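Local coordinates for alcohol dehydrogenase (Thermus sp., PDB 4CPD), which probably catalyses the NAD-dependent oxidation of alcohols, as a zinc-containing member of the medium-chain dehydrogenase/reductase family, at residues V82-Y94 / Q99-Y111. Sequence-based numbering, arbitrary orientation.
Sequences VGPFHIACGTCPY and QYNLCERGGVYGY. With ZN (zinc ion), chain F.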
ATOM      1  N   VAL A  82       8.511  29.731   0.814  1.00 37.35           N
ATOM      2  CA  VAL A  82       8.379  28.701  -0.154  1.00 36.14           C
ATOM      3  C   VAL A  82       7.007  28.001   0.083  1.00 36.84           C
ATOM      4  O   VAL A  82       6.371  28.145   1.142  1.00 37.67           O
ATOM      5  CB  VAL A  82       9.554  27.761  -0.040  1.00 36.65           C
ATOM      6  CG1 VAL A  82       9.371  26.839   1.145  1.00 35.02           C
ATOM      7  CG2 VAL A  82       9.697  26.930  -1.308  1.00 48.42           C
ATOM      8  N   GLY A  83       6.510  27.288  -0.911  1.00 39.37           N
ATOM      9  CA  GLY A  83       5.195  26.656  -0.768  1.00 38.84           C
ATOM     10  C   GLY A  83       5.105  25.418  -1.614  1.00 37.80           C
ATOM     11  O   GLY A  83       5.836  25.293  -2.591  1.00 42.72           O
ATOM     12  N   PRO A  84       4.226  24.492  -1.235  1.00 37.82           N
ATOM     13  CA  PRO A  84       3.916  23.328  -2.062  1.00 38.37           C
ATOM     14  C   PRO A  84       3.430  23.700  -3.462  1.00 39.40           C
ATOM     15  O   PRO A  84       2.761  24.700  -3.642  1.00 38.54           O
ATOM     16  CB  PRO A  84       2.771  22.668  -1.316  1.00 38.22           C
ATOM     17  CG  PRO A  84       2.983  23.067   0.093  1.00 41.83           C
ATOM     18  CD  PRO A  84       3.451  24.483   0.014  1.00 40.75           C
ATOM     19  N   PHE A  85       3.772  22.879  -4.439  1.00 39.32           N
ATOM     20  CA  PHE A  85       3.308  23.068  -5.783  1.00 39.43           C
ATOM     21  C   PHE A  85       1.808  22.877  -5.952  1.00 36.51           C
ATOM     22  O   PHE A  85       1.266  23.195  -6.989  1.00 36.61           O
ATOM     23  CB  PHE A  85       4.060  22.133  -6.723  1.00 44.23           C
ATOM     24  CG  PHE A  85       3.681  20.682  -6.609  1.00 48.39           C
ATOM     25  CD1 PHE A  85       2.612  20.159  -7.335  1.00 48.82           C
ATOM     26  CD2 PHE A  85       4.450  19.816  -5.849  1.00 50.50           C
ATOM     27  CE1 PHE A  85       2.299  18.809  -7.270  1.00 49.48           C
ATOM     28  CE2 PHE A  85       4.127  18.467  -5.774  1.00 51.19           C
ATOM     29  CZ  PHE A  85       3.055  17.965  -6.489  1.00 50.26           C
ATOM     30  N   HIS A  86       1.144  22.340  -4.956  1.00 34.13           N
ATOM     31  CA  HIS A  86      -0.259  22.132  -5.058  1.00 36.05           C
ATOM     32  C   HIS A  86      -0.924  22.808  -3.870  1.00 36.11           C
ATOM     33  O   HIS A  86      -0.370  22.843  -2.802  1.00 36.30           O
ATOM     34  CB  HIS A  86      -0.566  20.634  -5.108  1.00 37.42           C
ATOM     35  CG  HIS A  86      -0.225  19.910  -3.844  1.00 38.99           C
ATOM     36  ND1 HIS A  86       1.047  19.472  -3.561  1.00 39.74           N
ATOM     37  CD2 HIS A  86      -0.990  19.541  -2.790  1.00 41.01           C
ATOM     38  CE1 HIS A  86       1.049  18.855  -2.393  1.00 38.39           C
ATOM     39  NE2 HIS A  86      -0.169  18.896  -1.896  1.00 38.17           N
ATOM     40  N   ILE A  87      -2.132  23.320  -4.065  1.00 38.63           N
ATOM     41  CA  ILE A  87      -2.787  24.129  -3.059  1.00 40.38           C
ATOM     42  C   ILE A  87      -3.859  23.342  -2.371  1.00 37.43           C
ATOM     43  O   ILE A  87      -4.341  22.356  -2.901  1.00 40.45           O
ATOM     44  CB  ILE A  87      -3.397  25.423  -3.650  1.00 46.54           C
ATOM     45  CG1 ILE A  87      -4.534  25.115  -4.632  1.00 54.92           C
ATOM     46  CG2 ILE A  87      -2.343  26.210  -4.403  1.00 46.80           C
ATOM     47  CD1 ILE A  87      -5.524  26.263  -4.785  1.00 55.22           C
ATOM     48  N   ALA A  88      -4.233  23.822  -1.194  1.00 34.62           N
ATOM     49  CA  ALA A  88      -5.112  23.120  -0.302  1.00 36.59           C
ATOM     50  C   ALA A  88      -5.823  24.129   0.558  1.00 38.94           C
ATOM     51  O   ALA A  88      -5.279  25.181   0.841  1.00 44.70           O
ATOM     52  CB  ALA A  88      -4.343  22.144   0.563  1.00 37.14           C
ATOM     53  N   CYS A  89      -7.035  23.792   0.975  1.00 38.11           N
ATOM     54  CA  CYS A  89      -7.936  24.746   1.563  1.00 38.51           C
ATOM     55  C   CYS A  89      -7.867  24.704   3.074  1.00 36.52           C
ATOM     56  O   CYS A  89      -8.164  25.694   3.729  1.00 37.12           O
ATOM     57  CB  CYS A  89      -9.379  24.454   1.085  1.00 42.29           C
ATOM     58  SG  CYS A  89     -10.226  23.076   1.933  1.00 47.71           S
ATOM     59  N   GLY A  90      -7.591  23.526   3.621  1.00 34.56           N
ATOM     60  CA  GLY A  90      -7.436  23.365   5.048  1.00 35.05           C
ATOM     61  C   GLY A  90      -8.706  23.040   5.828  1.00 37.44           C
ATOM     62  O   GLY A  90      -8.652  22.810   7.057  1.00 33.59           O
ATOM     63  N   THR A  91      -9.855  23.038   5.155  1.00 39.18           N
ATOM     64  CA  THR A  91     -11.130  22.801   5.867  1.00 40.59           C
ATOM     65  C   THR A  91     -12.010  21.701   5.268  1.00 38.64           C
ATOM     66  O   THR A  91     -12.888  21.193   5.949  1.00 40.22           O
ATOM     67  CB  THR A  91     -11.962  24.117   6.065  1.00 43.05           C
ATOM     68  OG1 THR A  91     -12.197  24.758   4.793  1.00 43.15           O
ATOM     69  CG2 THR A  91     -11.238  25.088   7.017  1.00 40.37           C
ATOM     70  N   CYS A  92     -11.782  21.300   4.022  1.00 38.73           N
ATOM     71  CA  CYS A  92     -12.542  20.180   3.479  1.00 36.07           C
ATOM     72  C   CYS A  92     -12.201  18.865   4.189  1.00 42.07           C
ATOM     73  O   CYS A  92     -11.173  18.751   4.876  1.00 41.53           O
ATOM     74  CB  CYS A  92     -12.301  20.050   1.998  1.00 34.44           C
ATOM     75  SG  CYS A  92     -10.738  19.350   1.529  1.00 37.10           S
ATOM     76  N   PRO A  93     -13.059  17.844   4.028  1.00 47.29           N
ATOM     77  CA  PRO A  93     -12.814  16.578   4.730  1.00 47.33           C
ATOM     78  C   PRO A  93     -11.441  15.944   4.468  1.00 43.46           C
ATOM     79  O   PRO A  93     -10.841  15.391   5.409  1.00 37.93           O
ATOM     80  CB  PRO A  93     -13.928  15.673   4.206  1.00 47.97           C
ATOM     81  CG  PRO A  93     -14.986  16.599   3.709  1.00 45.83           C
ATOM     82  CD  PRO A  93     -14.245  17.756   3.157  1.00 45.23           C
ATOM     83  N   TYR A  94     -10.965  16.033   3.227  1.00 38.85           N
ATOM     84  CA  TYR A  94      -9.604  15.559   2.917  1.00 45.04           C
ATOM     85  C   TYR A  94      -8.478  16.349   3.640  1.00 41.05           C
ATOM     86  O   TYR A  94      -7.537  15.752   4.144  1.00 40.73           O
ATOM     87  CB  TYR A  94      -9.378  15.479   1.394  1.00 45.41           C
ATOM     88  CG  TYR A  94     -10.216  14.373   0.811  1.00 53.14           C
ATOM     89  CD1 TYR A  94      -9.839  13.041   0.962  1.00 51.94           C
ATOM     90  CD2 TYR A  94     -11.454  14.645   0.192  1.00 57.48           C
ATOM     91  CE1 TYR A  94     -10.635  12.016   0.468  1.00 55.09           C
ATOM     92  CE2 TYR A  94     -12.254  13.624  -0.306  1.00 54.73           C
ATOM     93  CZ  TYR A  94     -11.847  12.311  -0.171  1.00 58.01           C
ATOM     94  OH  TYR A  94     -12.643  11.288  -0.671  1.00 58.47           O
ATOM     95  N   GLN A  99      -4.741  14.873   4.231  1.00 36.74           N
ATOM     96  CA  GLN A  99      -4.465  14.433   2.875  1.00 41.75           C
ATOM     97  C   GLN A  99      -4.691  15.617   1.923  1.00 43.54           C
ATOM     98  O   GLN A  99      -5.645  15.662   1.132  1.00 45.18           O
ATOM     99  CB  GLN A  99      -5.343  13.245   2.527  1.00 44.93           C
ATOM    100  CG  GLN A  99      -5.158  12.062   3.464  1.00 45.10           C
ATOM    101  CD  GLN A  99      -5.979  10.862   3.033  1.00 43.87           C
ATOM    102  OE1 GLN A  99      -7.191  10.963   2.890  1.00 46.58           O
ATOM    103  NE2 GLN A  99      -5.324   9.730   2.817  1.00 39.14           N
ATOM    104  N   TYR A 100      -3.772  16.572   2.008  1.00 39.98           N
ATOM    105  CA  TYR A 100      -3.926  17.878   1.356  1.00 34.72           C
ATOM    106  C   TYR A 100      -3.833  17.741  -0.141  1.00 32.84           C
ATOM    107  O   TYR A 100      -4.353  18.582  -0.866  1.00 41.20           O
ATOM    108  CB  TYR A 100      -2.886  18.899   1.862  1.00 33.15           C
ATOM    109  CG  TYR A 100      -2.825  19.019   3.384  1.00 34.22           C
ATOM    110  CD1 TYR A 100      -3.640  19.920   4.075  1.00 32.66           C
ATOM    111  CD2 TYR A 100      -1.963  18.205   4.147  1.00 35.01           C
ATOM    112  CE1 TYR A 100      -3.600  20.020   5.458  1.00 31.19           C
ATOM    113  CE2 TYR A 100      -1.921  18.309   5.529  1.00 33.56           C
ATOM    114  CZ  TYR A 100      -2.734  19.228   6.178  1.00 33.04           C
ATOM    115  OH  TYR A 100      -2.688  19.301   7.548  1.00 32.36           O
ATOM    116  N   ASN A 101      -3.159  16.712  -0.625  1.00 29.42           N
ATOM    117  CA  ASN A 101      -3.158  16.447  -2.061  1.00 31.59           C
ATOM    118  C   ASN A 101      -4.526  16.009  -2.613  1.00 33.89           C
ATOM    119  O   ASN A 101      -4.693  15.958  -3.799  1.00 29.98           O
ATOM    120  CB  ASN A 101      -2.141  15.360  -2.412  1.00 33.64           C
ATOM    121  CG  ASN A 101      -2.366  14.074  -1.647  1.00 33.92           C
ATOM    122  OD1 ASN A 101      -2.582  14.092  -0.436  1.00 36.65           O
ATOM    123  ND2 ASN A 101      -2.369  12.964  -2.351  1.00 36.15           N
ATOM    124  N   LEU A 102      -5.481  15.649  -1.754  1.00 38.40           N
ATOM    125  CA  LEU A 102      -6.825  15.315  -2.208  1.00 41.26           C
ATOM    126  C   LEU A 102      -7.834  16.397  -1.890  1.00 42.89           C
ATOM    127  O   LEU A 102      -9.048  16.124  -1.925  1.00 49.19           O
ATOM    128  CB  LEU A 102      -7.262  14.010  -1.556  1.00 42.24           C
ATOM    129  CG  LEU A 102      -6.333  12.843  -1.911  1.00 40.47           C
ATOM    130  CD1 LEU A 102      -6.739  11.603  -1.119  1.00 39.54           C
ATOM    131  CD2 LEU A 102      -6.340  12.576  -3.411  1.00 38.52           C
ATOM    132  N   CYS A 103      -7.341  17.604  -1.576  1.00 40.46           N
ATOM    133  CA  CYS A 103      -8.196  18.743  -1.210  1.00 42.54           C
ATOM    134  C   CYS A 103      -9.263  18.928  -2.271  1.00 45.74           C
ATOM    135  O   CYS A 103      -8.976  18.850  -3.463  1.00 44.39           O
ATOM    136  CB  CYS A 103      -7.400  20.027  -1.115  1.00 41.08           C
ATOM    137  SG  CYS A 103      -8.460  21.433  -0.778  1.00 41.61           S
ATOM    138  N   GLU A 104     -10.492  19.146  -1.826  1.00 51.40           N
ATOM    139  CA  GLU A 104     -11.637  19.311  -2.744  1.00 54.89           C
ATOM    140  C   GLU A 104     -11.584  20.613  -3.542  1.00 52.01           C
ATOM    141  O   GLU A 104     -12.075  20.674  -4.647  1.00 49.77           O
ATOM    142  CB  GLU A 104     -12.969  19.177  -1.992  1.00 53.66           C
ATOM    143  CG  GLU A 104     -13.536  17.754  -2.070  1.00 58.21           C
ATOM    144  CD  GLU A 104     -14.430  17.415  -0.901  1.00 61.55           C
ATOM    145  OE1 GLU A 104     -14.721  18.360  -0.132  1.00 63.08           O
ATOM    146  OE2 GLU A 104     -14.825  16.225  -0.741  1.00 62.42           O
ATOM    147  N   ARG A 105     -10.956  21.636  -2.982  1.00 53.20           N
ATOM    148  CA  ARG A 105     -10.629  22.867  -3.723  1.00 53.99           C
ATOM    149  C   ARG A 105      -9.162  22.865  -4.205  1.00 50.93           C
ATOM    150  O   ARG A 105      -8.536  23.917  -4.393  1.00 46.98           O
ATOM    151  CB  ARG A 105     -10.895  24.070  -2.831  1.00 55.97           C
ATOM    152  CG  ARG A 105     -12.376  24.384  -2.683  1.00 59.69           C
ATOM    153  CD  ARG A 105     -12.622  25.464  -1.646  1.00 59.37           C
ATOM    154  NE  ARG A 105     -12.713  24.781  -0.370  1.00 72.83           N
ATOM    155  CZ  ARG A 105     -13.834  24.448   0.253  1.00 72.89           C
ATOM    156  NH1 ARG A 105     -15.022  24.814  -0.239  1.00 69.96           N
ATOM    157  NH2 ARG A 105     -13.742  23.772   1.401  1.00 67.64           N
ATOM    158  N   GLY A 106      -8.623  21.667  -4.406  1.00 44.69           N
ATOM    159  CA  GLY A 106      -7.223  21.520  -4.703  1.00 42.34           C
ATOM    160  C   GLY A 106      -6.890  21.980  -6.093  1.00 37.79           C
ATOM    161  O   GLY A 106      -7.762  22.044  -6.927  1.00 44.26           O
ATOM    162  N   GLY A 107      -5.616  22.299  -6.316  1.00 37.22           N
ATOM    163  CA  GLY A 107      -5.089  22.634  -7.644  1.00 35.91           C
ATOM    164  C   GLY A 107      -3.583  22.664  -7.664  1.00 36.19           C
ATOM    165  O   GLY A 107      -2.965  22.557  -6.630  1.00 40.83           O
ATOM    166  N   VAL A 108      -3.008  22.820  -8.849  1.00 37.66           N
ATOM    167  CA  VAL A 108      -1.567  22.940  -9.044  1.00 38.07           C
ATOM    168  C   VAL A 108      -1.312  24.189  -9.838  1.00 39.52           C
ATOM    169  O   VAL A 108      -1.888  24.377 -10.893  1.00 41.46           O
ATOM    170  CB  VAL A 108      -1.007  21.783  -9.890  1.00 39.90           C
ATOM    171  CG1 VAL A 108       0.488  21.926 -10.077  1.00 38.80           C
ATOM    172  CG2 VAL A 108      -1.343  20.452  -9.252  1.00 41.41           C
ATOM    173  N   TYR A 109      -0.408  25.029  -9.355  1.00 44.53           N
ATOM    174  CA  TYR A 109      -0.060  26.276 -10.060  1.00 43.72           C
ATOM    175  C   TYR A 109       0.365  25.993 -11.496  1.00 40.51           C
ATOM    176  O   TYR A 109       1.089  25.044 -11.759  1.00 41.15           O
ATOM    177  CB  TYR A 109       1.103  27.030  -9.375  1.00 42.03           C
ATOM    178  CG  TYR A 109       0.871  27.433  -7.944  1.00 38.70           C
ATOM    179  CD1 TYR A 109       0.024  28.484  -7.621  1.00 37.97           C
ATOM    180  CD2 TYR A 109       1.524  26.775  -6.909  1.00 39.35           C
ATOM    181  CE1 TYR A 109      -0.200  28.846  -6.297  1.00 37.46           C
ATOM    182  CE2 TYR A 109       1.333  27.148  -5.584  1.00 38.27           C
ATOM    183  CZ  TYR A 109       0.474  28.166  -5.290  1.00 39.72           C
ATOM    184  OH  TYR A 109       0.316  28.481  -3.979  1.00 44.33           O
ATOM    185  N   GLY A 110      -0.065  26.856 -12.400  1.00 40.08           N
ATOM    186  CA  GLY A 110       0.394  26.830 -13.776  1.00 40.84           C
ATOM    187  C   GLY A 110       0.254  25.477 -14.444  1.00 43.48           C
ATOM    188  O   GLY A 110       1.113  25.093 -15.268  1.00 43.21           O
ATOM    189  N   TYR A 111      -0.820  24.756 -14.103  1.00 42.70           N
ATOM    190  CA  TYR A 111      -1.028  23.431 -14.659  1.00 47.50           C
ATOM    191  C   TYR A 111      -2.378  23.299 -15.414  1.00 51.59           C
ATOM    192  O   TYR A 111      -2.877  22.188 -15.679  1.00 53.65           O
ATOM    193  CB  TYR A 111      -0.836  22.363 -13.567  1.00 48.99           C
ATOM    194  CG  TYR A 111      -0.063  21.166 -14.075  1.00 43.04           C
ATOM    195  CD1 TYR A 111       1.273  21.270 -14.376  1.00 41.68           C
ATOM    196  CD2 TYR A 111      -0.685  19.948 -14.254  1.00 42.51           C
ATOM    197  CE1 TYR A 111       1.991  20.179 -14.836  1.00 45.72           C
ATOM    198  CE2 TYR A 111       0.006  18.854 -14.727  1.00 44.39           C
ATOM    199  CZ  TYR A 111       1.347  18.979 -15.027  1.00 46.84           C
ATOM    200  OH  TYR A 111       2.062  17.913 -15.514  1.00 46.25           O
TER
HETATM  201 ZN    ZN F1300      -9.164  21.142   1.257  1.00 38.66          ZN
HETATM  202  O   HOH W   1       1.938  27.003  -2.084  1.00 41.29           O
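Cys-89 SG is gripped by four partners: it binds the zinc ion at 2.3 Å, accepts hydrogen bonds from the backbone N-H groups of Thr-91 and Cys-92, and takes a weak bond from Arg-105 NH2, 3.6 Å away. Cys-92 SG, also on the zinc, accepts a hydrogen bond from Glu-104 N at 3.4 Å that is almost straight (173°). Such N-H...S bonds would be expected to spread the thiolate charge. Cys-103, its SG turned anti to the backbone N (chi1 176°), reaches the metal from 99-111, and Cys-95 completes the four-cysteine site, the structural zinc lobe familiar from medium-chain alcohol dehydrogenases. Beside it, the Tyr-94 ring brings CD1 to 3.7 Å from Leu-102 CB, while the Glu-104 carboxylate stands nearly perpendicular (83°) at the ring edge. An alanine in place of the tyrosine would remove this ring and is likely to leave a gap beside Leu-102, and Arg-97 without its cation-pi partner. Away from the metal, residues 86-87 and 107-108 form a short, weakly bonded antiparallel pair, with Ile-87 N bonded to Gly-107 O at 2.8 Å. Ile-87 CG2 lies 3.5 Å from Tyr-109 CZ, and a water links Tyr-109 OH to Pro-84 O. Val-108 CG1 meets the edge of the Phe-85 ring, which also touches the bound NAD.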